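Long-range contact in protease Do-like 8, chloroplastic (PDB 4IC6), which is probably a chloroplast serine protease of the HtrA (Deg) type, cleaving proteins with a trypsin-like domain followed by a PDZ domain: residues I181-T195 against A221-A235. The protein carries 1 engineered substitution. Residues are numbered along the deposited sequence; the frame is centred on the assembly and turned at random.
Sequences IFSQTGVTIGGGIQT and AIFTQTGTSAGVGFA
Gln184 lies flat on one face of the Phe223 ring: its CG sits 3.6 Å from the ring centroid, a CH-pi contact, and amide and ring planes differ by only 8°. The amide is fixed by Gln184 NE2 donating to Ile222 O (2.9 Å, 165° at the hydrogen); that oxygen lies in the amide plane, while the donor stands above the carbonyl plane. With an alanine here, Ile222 O would probably lose this donor and the Phe223 ring the flat group stacked on it. Backbone bonds frame the stack, Gln184 N to Ala221 O and Phe223 N to Phe182 O (2.8 Å). Ile181 CG2 packs on Ile222 CG2 at 3.6 Å, and Ile181 CD1 lies 3.5 Å from Ala235 O. Strands 192-195 and 233-235 run antiparallel: Ile193 pairs with Ala235, and Thr195 with Gly233, through two bonds each. Between these pairs, chi1 of -171° lays the extended Gln194 chain along Phe234, OE1 3.5 Å from Phe234 CZ, while NE2 bonds Ser175. Outward, Ser183 OG hydrogen-bonds Asp126 and the Gln184 side chain touches His83; Asp126 and His83 are predicted charge-relay residues. This pairing belongs to the second beta-barrel of the chymotrypsin-like protease domain, its loops bordering the predicted catalytic site.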
loop_
_atom_site.group_PDB
_atom_site.type_symbol
_atom_site.label_atom_id
_atom_site.label_comp_id
_atom_site.label_asym_id
_atom_site.label_seq_id
_atom_site.Cartn_x
_atom_site.Cartn_y
_atom_site.Cartn_z
ATOM N N ILE A 181 -6.468 -6.937 23.666
ATOM C CA ILE A 181 -5.213 -7.165 22.978
ATOM C C ILE A 181 -5.513 -7.929 21.714
ATOM O O ILE A 181 -5.963 -9.083 21.767
ATOM C CB ILE A 181 -4.276 -8.042 23.833
ATOM C CG1 ILE A 181 -4.076 -7.416 25.217
ATOM C CG2 ILE A 181 -2.939 -8.272 23.120
ATOM C CD1 ILE A 181 -3.016 -8.144 26.065
ATOM N N PHE A 182 -5.261 -7.314 20.564
ATOM C CA PHE A 182 -5.541 -7.987 19.299
ATOM C C PHE A 182 -4.347 -8.824 18.878
ATOM O O PHE A 182 -3.620 -8.499 17.933
ATOM C CB PHE A 182 -5.977 -6.967 18.249
ATOM C CG PHE A 182 -7.233 -6.249 18.636
ATOM C CD1 PHE A 182 -8.426 -6.944 18.760
ATOM C CD2 PHE A 182 -7.220 -4.892 18.914
ATOM C CE1 PHE A 182 -9.597 -6.288 19.145
ATOM C CE2 PHE A 182 -8.380 -4.230 19.299
ATOM C CZ PHE A 182 -9.572 -4.929 19.410
ATOM N N SER A 183 -4.180 -9.916 19.615
ATOM C CA SER A 183 -2.986 -10.743 19.563
ATOM C C SER A 183 -2.739 -11.276 18.171
ATOM O O SER A 183 -3.674 -11.571 17.441
ATOM C CB SER A 183 -3.137 -11.932 20.528
ATOM O OG SER A 183 -2.167 -12.931 20.254
ATOM N N GLN A 184 -1.475 -11.447 17.812
ATOM C CA GLN A 184 -1.170 -12.009 16.513
ATOM C C GLN A 184 -1.569 -13.485 16.443
ATOM O O GLN A 184 -1.420 -14.136 15.410
ATOM C CB GLN A 184 0.298 -11.775 16.159
ATOM C CG GLN A 184 0.619 -10.293 15.964
ATOM C CD GLN A 184 2.009 -10.081 15.393
ATOM O OE1 GLN A 184 2.735 -11.045 15.124
ATOM N NE2 GLN A 184 2.391 -8.824 15.210
ATOM N N THR A 185 -2.104 -13.997 17.543
ATOM C CA THR A 185 -2.757 -15.309 17.541
ATOM C C THR A 185 -4.027 -15.319 16.686
ATOM O O THR A 185 -4.491 -16.378 16.230
ATOM C CB THR A 185 -3.124 -15.708 18.988
ATOM O OG1 THR A 185 -2.049 -16.459 19.566
ATOM C CG2 THR A 185 -4.370 -16.552 19.008
ATOM N N GLY A 186 -4.592 -14.139 16.469
ATOM C CA GLY A 186 -5.887 -14.025 15.813
ATOM C C GLY A 186 -7.045 -13.940 16.805
ATOM O O GLY A 186 -8.204 -13.814 16.416
ATOM N N VAL A 187 -6.733 -14.018 18.094
ATOM C CA VAL A 187 -7.750 -14.097 19.136
ATOM C C VAL A 187 -7.578 -12.942 20.099
ATOM O O VAL A 187 -6.507 -12.790 20.686
ATOM C CB VAL A 187 -7.594 -15.392 19.945
ATOM C CG1 VAL A 187 -8.599 -15.429 21.100
ATOM C CG2 VAL A 187 -7.762 -16.600 19.030
ATOM N N THR A 188 -8.608 -12.118 20.284
ATOM C CA THR A 188 -8.411 -10.980 21.175
ATOM C C THR A 188 -8.504 -11.361 22.639
ATOM O O THR A 188 -9.336 -12.166 23.043
ATOM C CB THR A 188 -9.293 -9.761 20.836
ATOM O OG1 THR A 188 -9.941 -9.278 22.021
ATOM C CG2 THR A 188 -10.292 -10.126 19.834
ATOM N N ILE A 189 -7.606 -10.782 23.417
ATOM C CA ILE A 189 -7.488 -11.073 24.827
ATOM C C ILE A 189 -8.017 -9.874 25.580
ATOM O O ILE A 189 -7.612 -8.735 25.303
ATOM C CB ILE A 189 -6.009 -11.276 25.184
ATOM C CG1 ILE A 189 -5.381 -12.334 24.268
ATOM C CG2 ILE A 189 -5.839 -11.648 26.629
ATOM C CD1 ILE A 189 -3.849 -12.271 24.245
ATOM N N GLY A 190 -8.931 -10.112 26.520
ATOM C CA GLY A 190 -9.512 -9.025 27.296
ATOM C C GLY A 190 -8.683 -8.781 28.534
ATOM O O GLY A 190 -7.886 -9.639 28.925
ATOM N N GLY A 191 -8.851 -7.613 29.154
ATOM C CA GLY A 191 -8.187 -7.331 30.418
ATOM C C GLY A 191 -6.705 -7.004 30.289
ATOM O O GLY A 191 -5.943 -7.037 31.271
ATOM N N GLY A 192 -6.282 -6.644 29.088
ATOM C CA GLY A 192 -4.867 -6.372 28.874
ATOM C C GLY A 192 -4.356 -5.037 29.386
ATOM O O GLY A 192 -5.121 -4.100 29.654
ATOM N N ILE A 193 -3.035 -4.941 29.516
ATOM C CA ILE A 193 -2.394 -3.693 29.879
ATOM C C ILE A 193 -1.960 -2.975 28.609
ATOM O O ILE A 193 -1.399 -3.596 27.705
ATOM C CB ILE A 193 -1.131 -3.952 30.712
ATOM C CG1 ILE A 193 -1.493 -4.613 32.047
ATOM C CG2 ILE A 193 -0.335 -2.661 30.918
ATOM C CD1 ILE A 193 -0.252 -5.233 32.758
ATOM N N GLN A 194 -2.220 -1.670 28.538
ATOM C CA GLN A 194 -1.661 -0.855 27.456
ATOM C C GLN A 194 -0.462 -0.050 27.963
ATOM O O GLN A 194 -0.521 0.566 29.024
ATOM C CB GLN A 194 -2.721 0.092 26.856
ATOM C CG GLN A 194 -2.264 0.803 25.588
ATOM C CD GLN A 194 -3.371 1.693 25.019
ATOM O OE1 GLN A 194 -4.257 1.218 24.310
ATOM N NE2 GLN A 194 -3.325 2.978 25.338
ATOM N N THR A 195 0.619 -0.017 27.192
ATOM C CA THR A 195 1.783 0.793 27.582
ATOM C C THR A 195 2.240 1.594 26.378
ATOM O O THR A 195 1.941 1.219 25.245
ATOM C CB THR A 195 2.969 -0.108 28.053
ATOM O OG1 THR A 195 4.119 0.703 28.343
ATOM C CG2 THR A 195 3.329 -1.089 26.973
ATOM N N ALA A 221 2.666 -9.396 21.022
ATOM C CA ALA A 221 2.567 -8.866 19.670
ATOM C C ALA A 221 1.101 -8.809 19.234
ATOM O O ALA A 221 0.317 -9.706 19.550
ATOM C CB ALA A 221 3.365 -9.719 18.710
ATOM N N ILE A 222 0.731 -7.756 18.505
ATOM C CA ILE A 222 -0.655 -7.590 18.056
ATOM C C ILE A 222 -0.731 -7.314 16.559
ATOM O O ILE A 222 0.278 -7.030 15.919
ATOM C CB ILE A 222 -1.357 -6.407 18.749
ATOM C CG1 ILE A 222 -0.571 -5.128 18.490
ATOM C CG2 ILE A 222 -1.528 -6.645 20.250
ATOM C CD1 ILE A 222 -1.398 -3.850 18.702
ATOM N N PHE A 223 -1.937 -7.406 16.008
ATOM C CA PHE A 223 -2.225 -6.876 14.676
ATOM C C PHE A 223 -3.209 -5.706 14.852
ATOM O O PHE A 223 -4.187 -5.847 15.578
ATOM C CB PHE A 223 -2.896 -7.946 13.821
ATOM C CG PHE A 223 -1.958 -9.025 13.319
ATOM C CD1 PHE A 223 -0.691 -8.710 12.846
ATOM C CD2 PHE A 223 -2.361 -10.357 13.308
ATOM C CE1 PHE A 223 0.163 -9.712 12.367
ATOM C CE2 PHE A 223 -1.512 -11.359 12.841
ATOM C CZ PHE A 223 -0.252 -11.032 12.374
ATOM N N THR A 224 -2.968 -4.564 14.203
ATOM C CA THR A 224 -3.978 -3.483 14.201
ATOM C C THR A 224 -4.868 -3.570 12.964
ATOM O O THR A 224 -4.516 -4.234 11.994
ATOM C CB THR A 224 -3.347 -2.076 14.272
ATOM O OG1 THR A 224 -2.451 -1.905 13.173
ATOM C CG2 THR A 224 -2.574 -1.902 15.568
ATOM N N GLN A 225 -6.012 -2.891 12.980
ATOM C CA GLN A 225 -6.891 -2.942 11.811
ATOM C C GLN A 225 -6.259 -2.211 10.618
ATOM O O GLN A 225 -6.350 -2.671 9.481
ATOM C CB GLN A 225 -8.286 -2.385 12.118
ATOM C CG GLN A 225 -9.368 -2.866 11.143
ATOM C CD GLN A 225 -10.706 -2.180 11.364
ATOM O OE1 GLN A 225 -10.924 -1.536 12.392
ATOM N NE2 GLN A 225 -11.608 -2.307 10.390
ATOM N N THR A 226 -5.610 -1.081 10.892
ATOM C CA THR A 226 -4.919 -0.312 9.859
ATOM C C THR A 226 -3.431 -0.643 9.800
ATOM O O THR A 226 -2.902 -1.330 10.673
ATOM C CB THR A 226 -5.052 1.214 10.099
ATOM O OG1 THR A 226 -5.024 1.486 11.507
ATOM C CG2 THR A 226 -6.343 1.746 9.509
ATOM N N GLY A 227 -2.762 -0.150 8.762
ATOM C CA GLY A 227 -1.309 -0.113 8.738
ATOM C C GLY A 227 -0.925 1.251 9.276
ATOM O O GLY A 227 -0.832 2.227 8.530
ATOM N N THR A 228 -0.706 1.321 10.582
ATOM C CA THR A 228 -0.699 2.600 11.266
ATOM C C THR A 228 -0.418 2.355 12.743
ATOM O O THR A 228 -1.094 1.548 13.385
ATOM C CB THR A 228 -2.067 3.310 11.086
ATOM O OG1 THR A 228 -2.089 4.008 9.833
ATOM C CG2 THR A 228 -2.332 4.299 12.209
ATOM N N SER A 229 0.595 3.021 13.285
ATOM C CA SER A 229 0.900 2.815 14.688
ATOM C C SER A 229 0.254 3.878 15.553
ATOM O O SER A 229 0.393 5.081 15.309
ATOM C CB SER A 229 2.404 2.753 14.947
ATOM O OG SER A 229 2.649 2.384 16.300
ATOM N N ALA A 230 -0.452 3.410 16.574
ATOM C CA ALA A 230 -1.047 4.285 17.559
ATOM C C ALA A 230 0.028 4.607 18.600
ATOM O O ALA A 230 -0.204 5.351 19.543
ATOM C CB ALA A 230 -2.236 3.605 18.188
ATOM N N GLY A 231 1.215 4.029 18.424
ATOM C CA GLY A 231 2.312 4.287 19.341
ATOM C C GLY A 231 2.160 3.680 20.733
ATOM O O GLY A 231 2.861 4.086 21.659
ATOM N N VAL A 232 1.243 2.723 20.888
ATOM C CA VAL A 232 1.134 1.983 22.151
ATOM C C VAL A 232 1.203 0.463 21.916
ATOM O O VAL A 232 0.906 -0.016 20.831
ATOM C CB VAL A 232 -0.146 2.359 22.940
ATOM C CG1 VAL A 232 -0.145 3.878 23.273
ATOM C CG2 VAL A 232 -1.363 1.977 22.150
ATOM N N GLY A 233 1.611 -0.267 22.947
ATOM C CA GLY A 233 1.727 -1.706 22.854
ATOM C C GLY A 233 0.950 -2.330 23.995
ATOM O O GLY A 233 0.351 -1.615 24.785
ATOM N N PHE A 234 0.985 -3.659 24.089
ATOM C CA PHE A 234 0.148 -4.407 25.027
ATOM C C PHE A 234 0.887 -5.546 25.696
ATOM O O PHE A 234 1.818 -6.094 25.124
ATOM C CB PHE A 234 -1.089 -4.959 24.307
ATOM C CG PHE A 234 -1.947 -3.883 23.723
ATOM C CD1 PHE A 234 -2.979 -3.311 24.468
ATOM C CD2 PHE A 234 -1.673 -3.390 22.463
ATOM C CE1 PHE A 234 -3.748 -2.262 23.937
ATOM C CE2 PHE A 234 -2.423 -2.340 21.928
ATOM C CZ PHE A 234 -3.460 -1.782 22.673
ATOM N N ALA A 235 0.446 -5.884 26.903
ATOM C CA ALA A 235 0.943 -7.066 27.634
ATOM C C ALA A 235 -0.203 -7.771 28.353
ATOM O O ALA A 235 -1.130 -7.127 28.861
ATOM C CB ALA A 235 2.036 -6.670 28.649
#